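Long-range contact in condensin complex subunit 3 (Schizosaccharomyces pombe, PDB 5OQR), which serves as a regulatory HEAT-repeat subunit of condensin, the complex required to convert interphase chromatin into mitotic-like condensed chromosomes: residues L180-L190 with V208-I216. Residues are numbered along the deposited sequence; the frame is centred on the assembly and turned at random.
Sequences LLNIEVSNSTL and VYARVLPKI
With CG of Leu180 trans to its backbone N (chi1 178°) and CG2 of Val212 trans to its own carbonyl carbon, the two side chains meet at about a right angle, Leu180 CD1 lying 3.8 Å from Val212 CG2. The other leucine methyl, CD2, reaches Val208 CG2 four residues earlier, also at 3.8 Å, and Ile193 of helix 190-195 touches both Leu180 and Val212. On the flank of this cluster, Leu181 CD2 rests on the aliphatic part of Arg211, 3.8 Å from its CB. Farther along both segments, Val185 divides its methyls between two partners: CG1 packs on CG1 of Ile216, and CG2 lies 3.6 Å from CE of Lys215. Leu190 CD2 adds a looser touch, 4.1 Å from Ile216 CD1. The bends in the Lys215 chain carry NZ towards backbone carbonyls of residues 180-183, 3.7 Å from Leu181 O, a separation too long for a hydrogen bond. Helices 173-182, within HEAT repeat 4, and 202-212 are thus joined near their C-terminal ends by apolar contacts without a hydrogen bond between the segments, while the lysine charge probably gains some electrostatic favour from the nearby carbonyl oxygens.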
ATOM      1  N   LEU A 180       4.123  -6.962  19.725  1.00 72.01           N
ATOM      2  CA  LEU A 180       2.817  -6.423  19.375  1.00 73.27           C
ATOM      3  C   LEU A 180       1.707  -7.048  20.208  1.00 75.77           C
ATOM      4  O   LEU A 180       0.667  -6.416  20.427  1.00 75.10           O
ATOM      5  CB  LEU A 180       2.566  -6.652  17.884  1.00 74.96           C
ATOM      6  CG  LEU A 180       1.235  -6.213  17.274  1.00 66.33           C
ATOM      7  CD1 LEU A 180       0.882  -4.787  17.661  1.00 62.70           C
ATOM      8  CD2 LEU A 180       1.316  -6.359  15.763  1.00 65.68           C
ATOM      9  N   LEU A 181       1.910  -8.273  20.689  1.00 74.90           N
ATOM     10  CA  LEU A 181       0.862  -9.013  21.379  1.00 78.85           C
ATOM     11  C   LEU A 181       0.901  -8.863  22.895  1.00 83.17           C
ATOM     12  O   LEU A 181      -0.049  -9.289  23.562  1.00 84.54           O
ATOM     13  CB  LEU A 181       0.954 -10.499  21.023  1.00 75.41           C
ATOM     14  CG  LEU A 181       0.127 -10.955  19.821  1.00 77.84           C
ATOM     15  CD1 LEU A 181       0.551 -12.345  19.384  1.00 74.52           C
ATOM     16  CD2 LEU A 181      -1.355 -10.934  20.158  1.00 90.42           C
ATOM     17  N   ASN A 182       1.958  -8.277  23.456  1.00 78.69           N
ATOM     18  CA  ASN A 182       2.097  -8.180  24.902  1.00 79.92           C
ATOM     19  C   ASN A 182       2.374  -6.774  25.409  1.00 79.05           C
ATOM     20  O   ASN A 182       2.401  -6.577  26.628  1.00 82.95           O
ATOM     21  CB  ASN A 182       3.221  -9.107  25.391  1.00 84.63           C
ATOM     22  CG  ASN A 182       3.030 -10.539  24.938  1.00 82.38           C
ATOM     23  OD1 ASN A 182       2.452 -11.358  25.653  1.00 78.14           O
ATOM     24  ND2 ASN A 182       3.512 -10.849  23.740  1.00 78.89           N
ATOM     25  N   ILE A 183       2.570  -5.793  24.527  1.00 82.45           N
ATOM     26  CA  ILE A 183       2.831  -4.434  24.985  1.00 88.54           C
ATOM     27  C   ILE A 183       1.544  -3.803  25.508  1.00 92.96           C
ATOM     28  O   ILE A 183       0.428  -4.183  25.136  1.00 87.21           O
ATOM     29  CB  ILE A 183       3.449  -3.594  23.856  1.00 83.64           C
ATOM     30  CG1 ILE A 183       3.802  -2.196  24.362  1.00 85.04           C
ATOM     31  CG2 ILE A 183       2.493  -3.502  22.669  1.00 87.64           C
ATOM     32  CD1 ILE A 183       4.834  -1.489  23.517  1.00 87.66           C
ATOM     33  N   GLU A 184       1.706  -2.822  26.395  1.00101.81           N
ATOM     34  CA  GLU A 184       0.556  -2.127  26.952  1.00108.88           C
ATOM     35  C   GLU A 184      -0.114  -1.278  25.879  1.00113.27           C
ATOM     36  O   GLU A 184       0.533  -0.771  24.958  1.00114.17           O
ATOM     37  CB  GLU A 184       0.967  -1.251  28.140  1.00121.29           C
ATOM     38  CG  GLU A 184       1.387   0.180  27.787  1.00127.28           C
ATOM     39  CD  GLU A 184       1.685   1.018  29.014  1.00126.17           C
ATOM     40  OE1 GLU A 184       2.878   1.178  29.358  1.00126.24           O
ATOM     41  OE2 GLU A 184       0.719   1.509  29.640  1.00122.84           O
ATOM     42  N   VAL A 185      -1.426  -1.121  26.010  1.00119.80           N
ATOM     43  CA  VAL A 185      -2.229  -0.374  25.052  1.00118.11           C
ATOM     44  C   VAL A 185      -2.580   0.966  25.683  1.00120.68           C
ATOM     45  O   VAL A 185      -3.347   1.029  26.649  1.00118.93           O
ATOM     46  CB  VAL A 185      -3.490  -1.151  24.651  1.00105.76           C
ATOM     47  CG1 VAL A 185      -4.363  -0.323  23.727  1.00108.29           C
ATOM     48  CG2 VAL A 185      -3.108  -2.461  23.980  1.00 96.96           C
ATOM     49  N   SER A 186      -2.017   2.042  25.137  1.00117.64           N
ATOM     50  CA  SER A 186      -2.309   3.384  25.618  1.00122.14           C
ATOM     51  C   SER A 186      -1.919   4.382  24.539  1.00128.39           C
ATOM     52  O   SER A 186      -1.187   4.057  23.601  1.00126.96           O
ATOM     53  CB  SER A 186      -1.572   3.684  26.926  1.00129.69           C
ATOM     54  OG  SER A 186      -1.847   5.001  27.368  1.00139.71           O
ATOM     55  N   ASN A 187      -2.417   5.612  24.693  1.00134.48           N
ATOM     56  CA  ASN A 187      -2.172   6.650  23.696  1.00133.29           C
ATOM     57  C   ASN A 187      -0.689   6.820  23.409  1.00130.65           C
ATOM     58  O   ASN A 187      -0.312   7.237  22.308  1.00128.30           O
ATOM     59  CB  ASN A 187      -2.764   7.980  24.164  1.00143.56           C
ATOM     60  CG  ASN A 187      -1.932   8.637  25.245  1.00145.96           C
ATOM     61  OD1 ASN A 187      -1.340   7.959  26.086  1.00147.33           O
ATOM     62  ND2 ASN A 187      -1.873   9.962  25.222  1.00147.69           N
ATOM     63  N   SER A 188       0.169   6.522  24.386  1.00132.00           N
ATOM     64  CA  SER A 188       1.608   6.587  24.151  1.00135.90           C
ATOM     65  C   SER A 188       2.059   5.454  23.239  1.00124.76           C
ATOM     66  O   SER A 188       2.839   5.666  22.303  1.00113.58           O
ATOM     67  CB  SER A 188       2.354   6.535  25.483  1.00137.25           C
ATOM     68  OG  SER A 188       2.006   5.370  26.212  1.00129.60           O
ATOM     69  N   THR A 189       1.577   4.241  23.499  1.00120.66           N
ATOM     70  CA  THR A 189       1.919   3.078  22.693  1.00119.75           C
ATOM     71  C   THR A 189       1.025   2.916  21.473  1.00113.76           C
ATOM     72  O   THR A 189       1.383   2.170  20.552  1.00103.68           O
ATOM     73  CB  THR A 189       1.829   1.806  23.546  1.00117.42           C
ATOM     74  OG1 THR A 189       0.477   1.612  23.980  1.00111.72           O
ATOM     75  CG2 THR A 189       2.733   1.910  24.764  1.00121.86           C
ATOM     76  N   LEU A 190      -0.118   3.598  21.443  1.00119.35           N
ATOM     77  CA  LEU A 190      -1.083   3.399  20.362  1.00108.21           C
ATOM     78  C   LEU A 190      -0.503   3.736  18.995  1.00100.87           C
ATOM     79  O   LEU A 190      -0.617   2.902  18.080  1.00 98.75           O
ATOM     80  CB  LEU A 190      -2.342   4.218  20.671  1.00101.29           C
ATOM     81  CG  LEU A 190      -3.654   3.982  19.914  1.00 95.38           C
ATOM     82  CD1 LEU A 190      -3.585   2.821  18.953  1.00 93.27           C
ATOM     83  CD2 LEU A 190      -4.782   3.767  20.912  1.00105.11           C
ATOM     84  N   VAL A 208      -3.085  -6.845  14.406  1.00 46.36           N
ATOM     85  CA  VAL A 208      -3.525  -5.544  14.901  1.00 47.66           C
ATOM     86  C   VAL A 208      -5.045  -5.490  14.957  1.00 48.43           C
ATOM     87  O   VAL A 208      -5.630  -4.998  15.929  1.00 46.81           O
ATOM     88  CB  VAL A 208      -2.953  -4.411  14.028  1.00 46.91           C
ATOM     89  CG1 VAL A 208      -3.237  -3.061  14.668  1.00 57.48           C
ATOM     90  CG2 VAL A 208      -1.456  -4.584  13.815  1.00 51.56           C
ATOM     91  N   TYR A 209      -5.710  -5.997  13.918  1.00 50.08           N
ATOM     92  CA  TYR A 209      -7.167  -5.994  13.888  1.00 52.27           C
ATOM     93  C   TYR A 209      -7.761  -7.144  14.687  1.00 49.56           C
ATOM     94  O   TYR A 209      -8.839  -6.993  15.275  1.00 45.82           O
ATOM     95  CB  TYR A 209      -7.665  -6.075  12.444  1.00 54.26           C
ATOM     96  CG  TYR A 209      -7.027  -5.078  11.505  1.00 49.71           C
ATOM     97  CD1 TYR A 209      -7.339  -3.728  11.577  1.00 50.67           C
ATOM     98  CD2 TYR A 209      -6.124  -5.491  10.535  1.00 44.97           C
ATOM     99  CE1 TYR A 209      -6.761  -2.816  10.718  1.00 51.88           C
ATOM    100  CE2 TYR A 209      -5.542  -4.589   9.671  1.00 50.34           C
ATOM    101  CZ  TYR A 209      -5.863  -3.252   9.765  1.00 53.62           C
ATOM    102  OH  TYR A 209      -5.285  -2.346   8.903  1.00 54.70           O
ATOM    103  N   ALA A 210      -7.080  -8.289  14.729  1.00 48.45           N
ATOM    104  CA  ALA A 210      -7.673  -9.493  15.301  1.00 43.67           C
ATOM    105  C   ALA A 210      -7.539  -9.538  16.818  1.00 50.17           C
ATOM    106  O   ALA A 210      -8.448 -10.015  17.505  1.00 51.51           O
ATOM    107  CB  ALA A 210      -7.028 -10.732  14.682  1.00 48.62           C
ATOM    108  N   ARG A 211      -6.426  -9.055  17.361  1.00 54.96           N
ATOM    109  CA  ARG A 211      -6.145  -9.211  18.784  1.00 56.00           C
ATOM    110  C   ARG A 211      -5.887  -7.900  19.505  1.00 54.27           C
ATOM    111  O   ARG A 211      -6.390  -7.705  20.613  1.00 55.58           O
ATOM    112  CB  ARG A 211      -4.929 -10.130  18.983  1.00 58.77           C
ATOM    113  CG  ARG A 211      -4.961 -11.416  18.166  1.00 60.78           C
ATOM    114  CD  ARG A 211      -4.811 -12.645  19.044  1.00 77.72           C
ATOM    115  NE  ARG A 211      -6.030 -12.935  19.792  1.00 90.50           N
ATOM    116  CZ  ARG A 211      -6.199 -14.002  20.568  1.00100.95           C
ATOM    117  NH1 ARG A 211      -7.347 -14.179  21.207  1.00 86.39           N
ATOM    118  NH2 ARG A 211      -5.225 -14.892  20.705  1.00106.15           N
ATOM    119  N   VAL A 212      -5.124  -6.988  18.904  1.00 49.96           N
ATOM    120  CA  VAL A 212      -4.625  -5.838  19.650  1.00 57.69           C
ATOM    121  C   VAL A 212      -5.702  -4.771  19.804  1.00 59.22           C
ATOM    122  O   VAL A 212      -5.845  -4.172  20.875  1.00 52.31           O
ATOM    123  CB  VAL A 212      -3.366  -5.271  18.968  1.00 54.90           C
ATOM    124  CG1 VAL A 212      -2.705  -4.237  19.864  1.00 66.46           C
ATOM    125  CG2 VAL A 212      -2.387  -6.386  18.629  1.00 68.13           C
ATOM    126  N   LEU A 213      -6.461  -4.500  18.750  1.00 63.37           N
ATOM    127  CA  LEU A 213      -7.459  -3.441  18.798  1.00 57.63           C
ATOM    128  C   LEU A 213      -8.641  -3.851  19.670  1.00 55.08           C
ATOM    129  O   LEU A 213      -9.113  -3.043  20.478  1.00 59.34           O
ATOM    130  CB  LEU A 213      -7.921  -3.077  17.387  1.00 59.43           C
ATOM    131  CG  LEU A 213      -6.986  -2.104  16.664  1.00 54.93           C
ATOM    132  CD1 LEU A 213      -7.237  -2.105  15.171  1.00 59.76           C
ATOM    133  CD2 LEU A 213      -7.146  -0.701  17.219  1.00 63.84           C
ATOM    134  N   PRO A 214      -9.160  -5.073  19.533  1.00 54.96           N
ATOM    135  CA  PRO A 214     -10.201  -5.523  20.470  1.00 50.36           C
ATOM    136  C   PRO A 214      -9.876  -5.243  21.927  1.00 64.52           C
ATOM    137  O   PRO A 214     -10.793  -4.989  22.719  1.00 73.53           O
ATOM    138  CB  PRO A 214     -10.283  -7.029  20.196  1.00 53.36           C
ATOM    139  CG  PRO A 214      -9.733  -7.222  18.812  1.00 55.65           C
ATOM    140  CD  PRO A 214      -9.075  -5.953  18.356  1.00 56.65           C
ATOM    141  N   LYS A 215      -8.597  -5.286  22.311  1.00 72.59           N
ATOM    142  CA  LYS A 215      -8.229  -4.970  23.687  1.00 70.33           C
ATOM    143  C   LYS A 215      -8.704  -3.579  24.082  1.00 61.42           C
ATOM    144  O   LYS A 215      -9.035  -3.345  25.249  1.00 79.22           O
ATOM    145  CB  LYS A 215      -6.716  -5.097  23.869  1.00 76.07           C
ATOM    146  CG  LYS A 215      -6.268  -6.496  24.270  1.00 72.66           C
ATOM    147  CD  LYS A 215      -4.974  -6.911  23.589  1.00 77.45           C
ATOM    148  CE  LYS A 215      -3.807  -6.024  23.988  1.00 91.73           C
ATOM    149  NZ  LYS A 215      -2.508  -6.563  23.495  1.00 84.47           N
ATOM    150  N   ILE A 216      -8.749  -2.648  23.132  1.00 66.59           N
ATOM    151  CA  ILE A 216      -9.363  -1.349  23.379  1.00 65.31           C
ATOM    152  C   ILE A 216     -10.873  -1.540  23.416  1.00 69.08           C
ATOM    153  O   ILE A 216     -11.481  -1.981  22.435  1.00 71.42           O
ATOM    154  CB  ILE A 216      -8.952  -0.333  22.307  1.00 66.59           C
ATOM    155  CG1 ILE A 216      -7.430  -0.197  22.258  1.00 72.15           C
ATOM    156  CG2 ILE A 216      -9.566   1.024  22.598  1.00 68.20           C
ATOM    157  CD1 ILE A 216      -6.905   0.231  20.921  1.00 75.58           C
TER